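Local atomic coordinates of tRNA uridine(34) acetyltransferase (Methanocaldococcus infernus, PDB entry 6IA8), a protein that acetylates the wobble uridine at position 34 of tRNA, using acetyl-CoA, S-adenosylmethionine and an iron-sulfur cluster on the way to 5-carboxymethyluridine. Residues G216-Y221 with C228-S233; L386-H391 with D413-I418; Y399-G404 with R424-Y429; K489-S494 with K508-Y513. All coordinates share one frame; numbering follows the deposited sequence.

Contact 1 (G216-Y221 with C228-S233); sequences GVQSIY and CKRGHS. With SO4 (sulfate ion), chain C.
His232 and Val217 make the direct hydrogen bond of this contact: NE2 of His232 donates to Val217 O over 2.9 Å, with the oxygen almost exactly in the imidazole plane. The angle at the hydrogen is a bent 142°. Val217 O also takes the backbone N-H of Ser219, which reaches it from the opposite face of the carbonyl. With CG between its backbone N and carbonyl carbon (chi1 72°), the His232 ring lies against the strand end, and CE1 of His232 is 3.0 Å from Gly216 O. Both segments belong to the radical SAM domain, where strand 212-218 of the parallel sheet runs out; helix 222-227 ends in a Schellman motif with Lys229 as its C' residue, and residues 230-233 fold back beside the strand. A sulfate ion, probably from the crystallisation liquor, is bound here. ND1 of His232 donates to sulfate O1 at 2.8 Å in a nearly straight bond (177°), while NE and NH2 of Arg230 share sulfate O2, and Gly231 N bonds to O4. Packing without hydrogen bonds brings Gln218 across Arg230 at about a right angle, Gln218 CG 3.8 Å from Arg230 NH2 and over one guanidinium face. Gln218 OE1 bonds instead to His254.

Contact 2 (L386-H391 with D413-I418); sequences LPDPEH and DVKNDI
Asp388 and His391, in the loop leading into strand 392-401, meet Asp413 and Lys415 in the connection between strands 404-413 and 418-427 of the acetyltransferase domain. Asp413, with CG anti to its backbone N (chi1 171°), directs its carboxylate toward the 386-391 loop while it still serves its own turn. Asp413 OD2 accepts the backbone N-H of Asp388 at 2.7 Å, from well above the carboxylate plane, and ND2 of Asn416 at 2.8 Å on the syn side; these donors arrive from opposite faces. OD1 receives the backbone N of Asn416 in an Asx motif. The carboxylate thus ties its own turn together while holding the neighbouring loop. A G1 beta bulge, with Asp417 and Ile418 opposite Asp413, lies where the two antiparallel strands of this GNAT-family sheet join. A second link between the segments is a backbone bond from Val414 N to His391 O of 3.0 Å.

The aliphatic chain of Lys415 crosses one face of the His391 imidazole obliquely. Lys415 CB sits 4.0 Å from the centroid of the His391 ring in a CH-pi contact, and Lys415 CD comes within 3.5 Å of His391 CD2 and NE2. Farther along, Pro387 CG touches Ile418 CG2 at 3.9 Å, the two side chains crossing at about a right angle. Helix 376-383 packs against this apolar end, with Val376 touching both Pro387 and Ile418.

Contact 3 (Y399-G404 with R424-Y429); sequences YEASGG and RLRDPY
Arg426 leaves strand 418-427 with CG anti to its backbone N (chi1 175°) and stays extended as far as NE; chi4 of 81° then turns the guanidinium, whose edge meets the carbonyls of Ala401 and Ser402. Arg426 NH1 and NH2 grip Ala401 O end-on, at 2.9 Å and 3.2 Å, with that oxygen 2° out of the guanidinium plane. Arg426 NH2 also donates to Ser402 O at 3.0 Å, from above the carbonyl plane. Ala401 O takes the backbone N of Gly404 as well, so three donors converge on it. This last bond closes the type I' turn of the hairpin between strands 392-401 and 404-413 at the edge of the GNAT-family sheet; Arg426 thereby reaches the turn from the third strand. Its charge is shared with Glu406 through NH1 and with Asp246 through NH2, both salt bridges, and Asp246 belongs to the radical SAM part of the chain.

At the turn's tip, Gly403 CA lies over one face of the Tyr429 ring in a CH-pi contact, offset toward the rim and 3.9 Å from the centroid. Ser402 O is 3.2 Å from Tyr429 CB. Toward the other end, water 2 bridges Tyr399 OH and Arg424 NH1, donating to the hydroxyl at 2.7 Å and accepting from the guanidinium at 2.9 Å. Arg424 NH1 also bonds to Trp329 O, and its NE to Gln445, an acetyl-CoA-binding residue by similarity.

Contact 4 (K489-S494 with K508-Y513); sequences KILVTS and KRVGAY. With SO4 (sulfate ion), chain G.
Thr493 and Tyr513 mark the closest approach of CA atoms between the segments, 5.5 Å, where segment 489-494 passes beside the type II' turn from Val510 to Tyr513. That turn links strands 508-510 and 513-517 in the C-terminal hairpin of the acetyltransferase domain, with strand 513-517 lying antiparallel to 489-492. No direct hydrogen bond joins the two segments, and the contact rests mainly on side chains.

Leu491 carries the apolar part. Leu491 CD2 packs 4.0 Å from Val510 CB, the two side chains crossing at about a right angle, and Leu491 CB lies 4.1 Å from Tyr513 CB, while its CD1 lies over one face of the tyrosine ring. With CG anti to its carbonyl carbon (chi1 -54°), Tyr513 lays its ring edge beside Val492 O, which is 3.4 Å from Tyr513 CB. Thr493 runs alongside Tyr513, pointing the same way, and Thr493 OG1 is also at that edge, 3.9 Å from Tyr513 CE2. The polar ends of this pair bond to backbone carbonyls in the radical SAM part: Thr493 OG1 to Gly248 O and Tyr513 OH to Ser247 O. On the far side of strand 489-492, Val492 touches Tyr502, an acetyl-CoA-binding residue by similarity. Arg509 N donates to O1 of a sulfate ion at 2.9 Å, and Arg503 NE also bonds to this ion. Water 3 accepts from Ser494 N at 3.0 Å and lies 2.9 Å from Ala512 O.

How the contacts relate
Contact 1 belongs to the radical SAM domain, whereas contacts 2, 3 and 4 are all in the acetyltransferase domain. Contacts 2 and 3 involve the same three antiparallel strands, at opposite ends: their centres are about 28 Å apart. Contacts 3 and 4 touch within the same sheet, Leu425 CD1 lying 4.1 Å from Ile490 CD1, and both have polar partners at residues 246-248 of the radical SAM part. Contact 4 is buried and largely apolar; the others are partly buried and more polar. The chemistry follows place: contacts 1, 2 and 3 use polar side chains to hold backbone at strand ends, loops and turns, while contact 4 relies on apolar side chains within the sheet.

Contact 1 (G216-Y221 with C228-S233)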
loop_
_atom_site.group_PDB
_atom_site.type_symbol
_atom_site.label_atom_id
_atom_site.label_comp_id
_atom_site.label_asym_id
_atom_site.label_seq_id
_atom_site.Cartn_x
_atom_site.Cartn_y
_atom_site.Cartn_z
ATOM N N GLY A 216 4.641 -10.514 2.188
ATOM C CA GLY A 216 4.139 -11.361 3.255
ATOM C C GLY A 216 5.166 -11.554 4.360
ATOM O O GLY A 216 5.718 -12.652 4.514
ATOM N N VAL A 217 5.457 -10.488 5.116
ATOM C CA VAL A 217 6.518 -10.538 6.120
ATOM C C VAL A 217 6.118 -11.426 7.298
ATOM O O VAL A 217 6.895 -12.291 7.728
ATOM C CB VAL A 217 6.865 -9.115 6.589
ATOM C CG1 VAL A 217 7.914 -9.158 7.673
ATOM C CG2 VAL A 217 7.333 -8.262 5.400
ATOM N N GLN A 218 4.913 -11.194 7.850
ATOM C CA GLN A 218 4.343 -11.907 8.989
ATOM C C GLN A 218 5.091 -11.568 10.265
ATOM O O GLN A 218 4.484 -11.004 11.176
ATOM C CB GLN A 218 4.345 -13.407 8.756
ATOM C CG GLN A 218 3.885 -13.857 7.374
ATOM C CD GLN A 218 2.629 -13.184 6.887
ATOM O OE1 GLN A 218 1.927 -12.502 7.631
ATOM N NE2 GLN A 218 2.348 -13.362 5.610
ATOM N N SER A 219 6.398 -11.867 10.319
ATOM C CA SER A 219 7.251 -11.598 11.466
ATOM C C SER A 219 8.648 -11.212 10.988
ATOM O O SER A 219 9.106 -11.635 9.923
ATOM C CB SER A 219 7.323 -12.843 12.379
ATOM O OG SER A 219 8.229 -12.652 13.435
ATOM N N ILE A 220 9.344 -10.436 11.816
ATOM C CA ILE A 220 10.745 -10.124 11.568
ATOM C C ILE A 220 11.703 -10.992 12.384
ATOM O O ILE A 220 12.926 -10.743 12.366
ATOM C CB ILE A 220 11.032 -8.635 11.825
ATOM C CG1 ILE A 220 10.840 -8.282 13.300
ATOM C CG2 ILE A 220 10.192 -7.763 10.929
ATOM C CD1 ILE A 220 11.421 -6.882 13.656
ATOM N N TYR A 221 11.203 -12.026 13.067
ATOM C CA TYR A 221 12.056 -12.880 13.888
ATOM C C TYR A 221 12.200 -14.253 13.239
ATOM O O TYR A 221 11.204 -14.961 13.062
ATOM C CB TYR A 221 11.496 -13.030 15.301
ATOM C CG TYR A 221 11.324 -11.721 16.033
ATOM C CD1 TYR A 221 12.416 -10.932 16.326
ATOM C CD2 TYR A 221 10.050 -11.272 16.428
ATOM C CE1 TYR A 221 12.256 -9.714 16.993
ATOM C CE2 TYR A 221 9.887 -10.083 17.094
ATOM C CZ TYR A 221 10.988 -9.310 17.379
ATOM O OH TYR A 221 10.826 -8.125 18.052
ATOM N N CYS A 228 7.062 -21.629 12.565
ATOM C CA CYS A 228 5.821 -21.784 11.818
ATOM C C CYS A 228 6.056 -22.323 10.415
ATOM O O CYS A 228 5.121 -22.386 9.613
ATOM C CB CYS A 228 5.081 -20.443 11.753
ATOM S SG CYS A 228 4.747 -19.751 13.415
ATOM N N LYS A 229 7.283 -22.698 10.097
ATOM C CA LYS A 229 7.613 -23.271 8.795
ATOM C C LYS A 229 7.184 -22.341 7.659
ATOM O O LYS A 229 6.594 -22.759 6.657
ATOM C CB LYS A 229 7.007 -24.669 8.648
ATOM C CG LYS A 229 7.622 -25.658 9.629
ATOM C CD LYS A 229 6.993 -27.047 9.591
ATOM C CE LYS A 229 7.610 -27.916 10.698
ATOM N NZ LYS A 229 6.982 -29.262 10.819
ATOM N N ARG A 230 7.495 -21.056 7.826
ATOM C CA ARG A 230 7.345 -20.098 6.741
ATOM C C ARG A 230 8.520 -20.234 5.771
ATOM O O ARG A 230 9.602 -20.719 6.119
ATOM C CB ARG A 230 7.257 -18.668 7.278
ATOM C CG ARG A 230 6.306 -18.474 8.450
ATOM C CD ARG A 230 4.855 -18.832 8.125
ATOM N NE ARG A 230 4.291 -17.998 7.069
ATOM C CZ ARG A 230 2.988 -17.831 6.859
ATOM N NH1 ARG A 230 2.105 -18.432 7.648
ATOM N NH2 ARG A 230 2.567 -17.044 5.872
ATOM N N GLY A 231 8.296 -19.813 4.532
ATOM C CA GLY A 231 9.278 -20.054 3.497
ATOM C C GLY A 231 10.219 -18.906 3.223
ATOM O O GLY A 231 10.782 -18.833 2.126
ATOM N N HIS A 232 10.405 -18.012 4.194
ATOM C CA HIS A 232 11.280 -16.866 4.001
ATOM C C HIS A 232 11.912 -16.469 5.327
ATOM O O HIS A 232 11.504 -16.911 6.396
ATOM C CB HIS A 232 10.523 -15.675 3.405
ATOM C CG HIS A 232 9.588 -15.015 4.366
ATOM N ND1 HIS A 232 8.275 -15.407 4.513
ATOM C CD2 HIS A 232 9.775 -13.992 5.235
ATOM C CE1 HIS A 232 7.693 -14.658 5.431
ATOM N NE2 HIS A 232 8.576 -13.781 5.873
ATOM N N SER A 233 12.915 -15.612 5.239
ATOM C CA SER A 233 13.670 -15.122 6.382
ATOM C C SER A 233 13.483 -13.611 6.506
ATOM O O SER A 233 12.957 -12.941 5.608
ATOM C CB SER A 233 15.158 -15.445 6.215
ATOM O OG SER A 233 15.660 -14.680 5.118
HETATM S S SO4 C . 5.614 -17.631 3.648
HETATM O O1 SO4 C . 6.970 -17.433 3.133
HETATM O O2 SO4 C . 5.344 -16.719 4.758
HETATM O O3 SO4 C . 4.648 -17.395 2.580
HETATM O O4 SO4 C . 5.488 -19.008 4.116
HETATM O O HOH W 1 10.431 -11.591 7.480
#

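Contact 2 (L386-H391 with D413-I418)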
loop_
_atom_site.group_PDB
_atom_site.type_symbol
_atom_site.label_atom_id
_atom_site.label_comp_id
_atom_site.label_asym_id
_atom_site.label_seq_id
_atom_site.Cartn_x
_atom_site.Cartn_y
_atom_site.Cartn_z
ATOM N N LEU A 386 -13.022 20.069 8.890
ATOM C CA LEU A 386 -12.315 20.168 7.627
ATOM C C LEU A 386 -11.076 21.020 7.831
ATOM O O LEU A 386 -10.995 21.801 8.785
ATOM C CB LEU A 386 -13.190 20.804 6.533
ATOM C CG LEU A 386 -14.404 19.987 6.086
ATOM C CD1 LEU A 386 -15.376 20.870 5.329
ATOM C CD2 LEU A 386 -14.002 18.812 5.232
ATOM N N PRO A 387 -10.128 20.952 6.912
ATOM C CA PRO A 387 -8.893 21.736 7.066
ATOM C C PRO A 387 -9.154 23.229 7.187
ATOM O O PRO A 387 -10.024 23.785 6.523
ATOM C CB PRO A 387 -8.121 21.431 5.788
ATOM C CG PRO A 387 -8.581 20.055 5.388
ATOM C CD PRO A 387 -10.079 20.017 5.775
ATOM N N ASP A 388 -8.397 23.867 8.060
ATOM C CA ASP A 388 -8.459 25.310 8.266
ATOM C C ASP A 388 -7.418 25.954 7.355
ATOM O O ASP A 388 -6.220 25.845 7.635
ATOM C CB ASP A 388 -8.167 25.639 9.725
ATOM C CG ASP A 388 -8.185 27.136 10.022
ATOM O OD1 ASP A 388 -8.195 27.959 9.074
ATOM O OD2 ASP A 388 -8.186 27.458 11.224
ATOM N N PRO A 389 -7.809 26.619 6.272
ATOM C CA PRO A 389 -6.802 27.124 5.315
ATOM C C PRO A 389 -5.805 28.116 5.907
ATOM O O PRO A 389 -4.680 28.222 5.397
ATOM C CB PRO A 389 -7.656 27.783 4.223
ATOM C CG PRO A 389 -8.939 28.123 4.900
ATOM C CD PRO A 389 -9.170 27.057 5.944
ATOM N N GLU A 390 -6.150 28.812 6.990
ATOM C CA GLU A 390 -5.172 29.681 7.635
ATOM C C GLU A 390 -3.967 28.918 8.167
ATOM O O GLU A 390 -2.955 29.544 8.499
ATOM C CB GLU A 390 -5.815 30.456 8.788
ATOM C CG GLU A 390 -6.782 31.548 8.348
ATOM C CD GLU A 390 -7.263 32.392 9.515
ATOM O OE1 GLU A 390 -6.559 32.449 10.548
ATOM O OE2 GLU A 390 -8.348 32.991 9.405
ATOM N N HIS A 391 -4.043 27.590 8.263
ATOM C CA HIS A 391 -2.982 26.827 8.902
ATOM C C HIS A 391 -2.495 25.688 8.027
ATOM O O HIS A 391 -1.891 24.760 8.537
ATOM C CB HIS A 391 -3.439 26.290 10.262
ATOM C CG HIS A 391 -3.797 27.367 11.239
ATOM N ND1 HIS A 391 -2.846 28.094 11.922
ATOM C CD2 HIS A 391 -4.999 27.837 11.652
ATOM C CE1 HIS A 391 -3.446 28.968 12.712
ATOM N NE2 HIS A 391 -4.753 28.835 12.565
ATOM N N ASP A 413 -2.961 20.752 7.504
ATOM C CA ASP A 413 -3.467 21.714 8.482
ATOM C C ASP A 413 -2.738 21.392 9.778
ATOM O O ASP A 413 -3.046 20.402 10.446
ATOM C CB ASP A 413 -4.983 21.575 8.609
ATOM C CG ASP A 413 -5.564 22.372 9.757
ATOM O OD1 ASP A 413 -4.788 22.887 10.606
ATOM O OD2 ASP A 413 -6.811 22.502 9.810
ATOM N N VAL A 414 -1.753 22.221 10.144
ATOM C CA VAL A 414 -0.896 21.879 11.274
ATOM C C VAL A 414 -1.510 22.290 12.594
ATOM O O VAL A 414 -0.979 21.914 13.644
ATOM C CB VAL A 414 0.497 22.526 11.164
ATOM C CG1 VAL A 414 1.188 22.103 9.891
ATOM C CG2 VAL A 414 0.375 24.055 11.238
ATOM N N LYS A 415 -2.596 23.070 12.571
ATOM C CA LYS A 415 -3.347 23.330 13.793
ATOM C C LYS A 415 -4.189 22.121 14.186
ATOM O O LYS A 415 -4.185 21.698 15.347
ATOM C CB LYS A 415 -4.234 24.566 13.610
ATOM C CG LYS A 415 -5.181 24.853 14.765
ATOM C CD LYS A 415 -5.931 26.166 14.541
ATOM C CE LYS A 415 -6.941 26.482 15.681
ATOM N NZ LYS A 415 -7.965 25.420 15.870
ATOM N N ASN A 416 -4.954 21.580 13.246
ATOM C CA ASN A 416 -5.856 20.467 13.531
ATOM C C ASN A 416 -5.279 19.119 13.166
ATOM O O ASN A 416 -5.947 18.103 13.370
ATOM C CB ASN A 416 -7.182 20.672 12.793
ATOM C CG ASN A 416 -7.851 21.982 13.204
ATOM O OD1 ASN A 416 -8.221 22.152 14.369
ATOM N ND2 ASN A 416 -7.994 22.909 12.271
ATOM N N ASP A 417 -4.083 19.100 12.595
ATOM C CA ASP A 417 -3.379 17.877 12.193
ATOM C C ASP A 417 -4.187 17.070 11.182
ATOM O O ASP A 417 -4.506 15.911 11.411
ATOM C CB ASP A 417 -3.049 17.011 13.409
ATOM C CG ASP A 417 -2.157 17.727 14.405
ATOM O OD1 ASP A 417 -1.313 18.538 13.973
ATOM O OD2 ASP A 417 -2.300 17.482 15.619
ATOM N N ILE A 418 -4.490 17.698 10.046
ATOM C CA ILE A 418 -5.263 17.077 8.971
ATOM C C ILE A 418 -4.411 17.050 7.708
ATOM O O ILE A 418 -3.903 18.089 7.277
ATOM C CB ILE A 418 -6.584 17.820 8.705
ATOM C CG1 ILE A 418 -7.409 17.944 9.981
ATOM C CG2 ILE A 418 -7.360 17.078 7.588
ATOM C CD1 ILE A 418 -8.742 18.641 9.823
#

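Contact 3 (Y399-G404 with R424-Y429)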
loop_
_atom_site.group_PDB
_atom_site.type_symbol
_atom_site.label_atom_id
_atom_site.label_comp_id
_atom_site.label_asym_id
_atom_site.label_seq_id
_atom_site.Cartn_x
_atom_site.Cartn_y
_atom_site.Cartn_z
ATOM N N TYR A 399 13.772 10.549 6.662
ATOM C CA TYR A 399 14.243 9.416 7.449
ATOM C C TYR A 399 15.155 8.537 6.608
ATOM O O TYR A 399 15.115 8.562 5.383
ATOM C CB TYR A 399 13.091 8.604 8.036
ATOM C CG TYR A 399 12.054 8.110 7.070
ATOM C CD1 TYR A 399 11.037 8.956 6.641
ATOM C CD2 TYR A 399 12.065 6.782 6.604
ATOM C CE1 TYR A 399 10.053 8.515 5.751
ATOM C CE2 TYR A 399 11.056 6.311 5.712
ATOM C CZ TYR A 399 10.063 7.218 5.303
ATOM O OH TYR A 399 9.043 6.849 4.475
ATOM N N GLU A 400 16.024 7.802 7.284
ATOM C CA GLU A 400 16.893 6.850 6.614
ATOM C C GLU A 400 16.141 5.545 6.427
ATOM O O GLU A 400 15.532 5.057 7.385
ATOM C CB GLU A 400 18.124 6.593 7.469
ATOM C CG GLU A 400 19.138 5.673 6.842
ATOM C CD GLU A 400 20.060 6.392 5.855
ATOM O OE1 GLU A 400 20.711 5.702 5.045
ATOM O OE2 GLU A 400 20.122 7.642 5.884
ATOM N N ALA A 401 16.255 4.947 5.236
ATOM C CA ALA A 401 15.614 3.672 4.928
ATOM C C ALA A 401 16.361 2.947 3.820
ATOM O O ALA A 401 16.681 3.544 2.785
ATOM C CB ALA A 401 14.166 3.896 4.503
ATOM N N SER A 402 16.666 1.675 4.064
ATOM C CA SER A 402 17.332 0.824 3.085
ATOM C C SER A 402 18.549 1.528 2.480
ATOM O O SER A 402 18.734 1.579 1.256
ATOM C CB SER A 402 16.349 0.396 1.990
ATOM O OG SER A 402 15.224 -0.315 2.505
ATOM N N GLY A 403 19.386 2.081 3.361
ATOM C CA GLY A 403 20.641 2.677 2.943
ATOM C C GLY A 403 20.522 4.029 2.271
ATOM O O GLY A 403 21.543 4.635 1.925
ATOM N N GLY A 404 19.318 4.520 2.055
ATOM C CA GLY A 404 19.141 5.802 1.403
ATOM C C GLY A 404 18.327 6.767 2.241
ATOM O O GLY A 404 18.125 6.529 3.437
ATOM N N ARG A 424 6.241 11.036 -1.685
ATOM C CA ARG A 424 7.363 10.234 -1.199
ATOM C C ARG A 424 8.526 10.361 -2.183
ATOM O O ARG A 424 8.430 9.910 -3.332
ATOM C CB ARG A 424 6.942 8.777 -1.064
ATOM C CG ARG A 424 5.842 8.505 -0.060
ATOM C CD ARG A 424 5.644 7.008 0.077
ATOM N NE ARG A 424 4.453 6.600 0.819
ATOM C CZ ARG A 424 4.358 6.594 2.145
ATOM N NH1 ARG A 424 5.345 7.066 2.879
ATOM N NH2 ARG A 424 3.249 6.174 2.733
ATOM N N LEU A 425 9.574 11.063 -1.767
ATOM C CA LEU A 425 10.767 11.293 -2.572
ATOM C C LEU A 425 11.937 10.521 -1.970
ATOM O O LEU A 425 12.115 10.505 -0.749
ATOM C CB LEU A 425 11.100 12.777 -2.591
ATOM C CG LEU A 425 12.220 13.265 -3.509
ATOM C CD1 LEU A 425 11.814 13.139 -4.971
ATOM C CD2 LEU A 425 12.534 14.747 -3.184
ATOM N N ARG A 426 12.734 9.872 -2.806
ATOM C CA ARG A 426 13.819 9.039 -2.302
ATOM C C ARG A 426 15.134 9.327 -3.021
ATOM O O ARG A 426 15.172 9.427 -4.256
ATOM C CB ARG A 426 13.460 7.546 -2.438
ATOM C CG ARG A 426 14.639 6.613 -2.037
ATOM C CD ARG A 426 14.234 5.102 -2.081
ATOM N NE ARG A 426 15.386 4.248 -1.801
ATOM C CZ ARG A 426 15.839 3.976 -0.585
ATOM N NH1 ARG A 426 15.175 4.430 0.457
ATOM N NH2 ARG A 426 16.914 3.219 -0.414
ATOM N N ASP A 427 16.211 9.441 -2.230
ATOM C CA ASP A 427 17.575 9.442 -2.737
ATOM C C ASP A 427 18.031 8.001 -2.677
ATOM O O ASP A 427 18.250 7.488 -1.577
ATOM C CB ASP A 427 18.474 10.316 -1.876
ATOM C CG ASP A 427 19.848 10.478 -2.447
ATOM O OD1 ASP A 427 20.138 9.944 -3.552
ATOM O OD2 ASP A 427 20.639 11.154 -1.770
ATOM N N PRO A 428 18.153 7.305 -3.790
ATOM C CA PRO A 428 18.333 5.854 -3.728
ATOM C C PRO A 428 19.722 5.428 -3.260
ATOM O O PRO A 428 20.693 6.189 -3.225
ATOM C CB PRO A 428 18.063 5.404 -5.164
ATOM C CG PRO A 428 18.367 6.610 -6.012
ATOM C CD PRO A 428 18.035 7.813 -5.174
ATOM N N TYR A 429 19.801 4.161 -2.888
ATOM C CA TYR A 429 21.014 3.612 -2.294
ATOM C C TYR A 429 21.790 2.788 -3.313
ATOM O O TYR A 429 22.862 3.192 -3.757
ATOM C CB TYR A 429 20.633 2.769 -1.069
ATOM C CG TYR A 429 21.746 1.920 -0.491
ATOM C CD1 TYR A 429 22.974 2.483 -0.163
ATOM C CD2 TYR A 429 21.576 0.555 -0.283
ATOM C CE1 TYR A 429 23.989 1.713 0.385
ATOM C CE2 TYR A 429 22.597 -0.224 0.254
ATOM C CZ TYR A 429 23.782 0.370 0.594
ATOM O OH TYR A 429 24.793 -0.386 1.119
HETATM O O HOH W 2 7.917 8.317 2.562
#

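Contact 4 (K489-S494 with K508-Y513)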
loop_
_atom_site.group_PDB
_atom_site.type_symbol
_atom_site.label_atom_id
_atom_site.label_comp_id
_atom_site.label_asym_id
_atom_site.label_seq_id
_atom_site.Cartn_x
_atom_site.Cartn_y
_atom_site.Cartn_z
ATOM N N LYS A 489 18.113 14.300 -12.755
ATOM C CA LYS A 489 16.862 13.809 -13.305
ATOM C C LYS A 489 16.036 13.222 -12.175
ATOM O O LYS A 489 16.564 12.761 -11.152
ATOM C CB LYS A 489 17.069 12.777 -14.423
ATOM C CG LYS A 489 17.585 11.431 -13.989
ATOM C CD LYS A 489 17.715 10.515 -15.210
ATOM C CE LYS A 489 18.463 9.237 -14.893
ATOM N NZ LYS A 489 18.807 8.481 -16.129
ATOM N N ILE A 490 14.729 13.287 -12.369
ATOM C CA ILE A 490 13.757 12.831 -11.394
ATOM C C ILE A 490 12.842 11.858 -12.120
ATOM O O ILE A 490 12.436 12.118 -13.259
ATOM C CB ILE A 490 13.009 14.030 -10.777
ATOM C CG1 ILE A 490 12.001 13.576 -9.742
ATOM C CG2 ILE A 490 12.340 14.886 -11.828
ATOM C CD1 ILE A 490 11.671 14.700 -8.743
ATOM N N LEU A 491 12.605 10.699 -11.507
ATOM C CA LEU A 491 11.779 9.653 -12.097
ATOM C C LEU A 491 10.573 9.386 -11.212
ATOM O O LEU A 491 10.728 9.157 -10.010
ATOM C CB LEU A 491 12.575 8.357 -12.263
ATOM C CG LEU A 491 13.711 8.340 -13.271
ATOM C CD1 LEU A 491 14.422 6.977 -13.190
ATOM C CD2 LEU A 491 13.215 8.616 -14.654
ATOM N N VAL A 492 9.385 9.336 -11.816
ATOM C CA VAL A 492 8.139 9.121 -11.097
ATOM C C VAL A 492 7.665 7.701 -11.367
ATOM O O VAL A 492 7.595 7.275 -12.528
ATOM C CB VAL A 492 7.067 10.133 -11.526
ATOM C CG1 VAL A 492 5.795 9.889 -10.755
ATOM C CG2 VAL A 492 7.585 11.541 -11.348
ATOM N N THR A 493 7.375 6.964 -10.296
ATOM C CA THR A 493 6.615 5.719 -10.387
ATOM C C THR A 493 5.152 6.098 -10.570
ATOM O O THR A 493 4.533 6.667 -9.671
ATOM C CB THR A 493 6.807 4.860 -9.140
ATOM O OG1 THR A 493 8.218 4.725 -8.880
ATOM C CG2 THR A 493 6.185 3.495 -9.344
ATOM N N SER A 494 4.613 5.839 -11.749
ATOM C CA SER A 494 3.282 6.293 -12.119
ATOM C C SER A 494 2.412 5.093 -12.434
ATOM O O SER A 494 2.846 4.190 -13.152
ATOM C CB SER A 494 3.347 7.205 -13.357
ATOM O OG SER A 494 2.056 7.531 -13.863
ATOM N N LYS A 508 8.131 12.743 -19.343
ATOM C CA LYS A 508 8.034 11.840 -20.476
ATOM C C LYS A 508 8.368 10.424 -20.021
ATOM O O LYS A 508 9.046 10.221 -19.010
ATOM C CB LYS A 508 8.997 12.247 -21.602
ATOM C CG LYS A 508 8.757 13.627 -22.190
ATOM N N ARG A 509 7.932 9.439 -20.808
ATOM C CA ARG A 509 8.250 8.053 -20.489
ATOM C C ARG A 509 9.756 7.837 -20.550
ATOM O O ARG A 509 10.409 8.180 -21.531
ATOM C CB ARG A 509 7.553 7.088 -21.448
ATOM C CG ARG A 509 6.109 6.784 -21.109
ATOM C CD ARG A 509 5.968 6.018 -19.808
ATOM N NE ARG A 509 6.409 4.626 -19.885
ATOM C CZ ARG A 509 5.750 3.662 -20.521
ATOM N NH1 ARG A 509 4.624 3.933 -21.164
ATOM N NH2 ARG A 509 6.223 2.424 -20.521
ATOM N N VAL A 510 10.311 7.282 -19.485
ATOM C CA VAL A 510 11.713 6.863 -19.422
ATOM C C VAL A 510 11.667 5.414 -18.944
ATOM O O VAL A 510 11.541 5.159 -17.739
ATOM C CB VAL A 510 12.545 7.730 -18.470
ATOM C CG1 VAL A 510 13.982 7.228 -18.422
ATOM C CG2 VAL A 510 12.497 9.182 -18.902
ATOM N N GLY A 511 11.737 4.471 -19.875
ATOM C CA GLY A 511 11.639 3.070 -19.505
ATOM C C GLY A 511 10.300 2.802 -18.843
ATOM O O GLY A 511 9.229 2.995 -19.433
ATOM N N ALA A 512 10.344 2.349 -17.597
ATOM C CA ALA A 512 9.147 2.013 -16.846
ATOM C C ALA A 512 8.562 3.212 -16.117
ATOM O O ALA A 512 7.491 3.093 -15.508
ATOM C CB ALA A 512 9.468 0.908 -15.836
ATOM N N TYR A 513 9.229 4.358 -16.172
ATOM C CA TYR A 513 8.870 5.504 -15.353
ATOM C C TYR A 513 8.436 6.697 -16.205
ATOM O O TYR A 513 8.488 6.676 -17.434
ATOM C CB TYR A 513 10.063 5.914 -14.476
ATOM C CG TYR A 513 10.638 4.788 -13.631
ATOM C CD1 TYR A 513 11.629 3.968 -14.140
ATOM C CD2 TYR A 513 10.182 4.542 -12.339
ATOM C CE1 TYR A 513 12.167 2.934 -13.404
ATOM C CE2 TYR A 513 10.707 3.498 -11.593
ATOM C CZ TYR A 513 11.706 2.692 -12.133
ATOM O OH TYR A 513 12.264 1.643 -11.401
HETATM S S SO4 G . 5.795 10.242 -23.704
HETATM O O1 SO4 G . 5.558 10.108 -22.271
HETATM O O2 SO4 G . 5.506 11.615 -24.102
HETATM O O3 SO4 G . 4.923 9.320 -24.422
HETATM O O4 SO4 G . 7.183 9.928 -24.017
HETATM O O HOH W 3 6.083 3.545 -13.071
HETATM O O HOH W 4 4.744 4.532 -15.621
#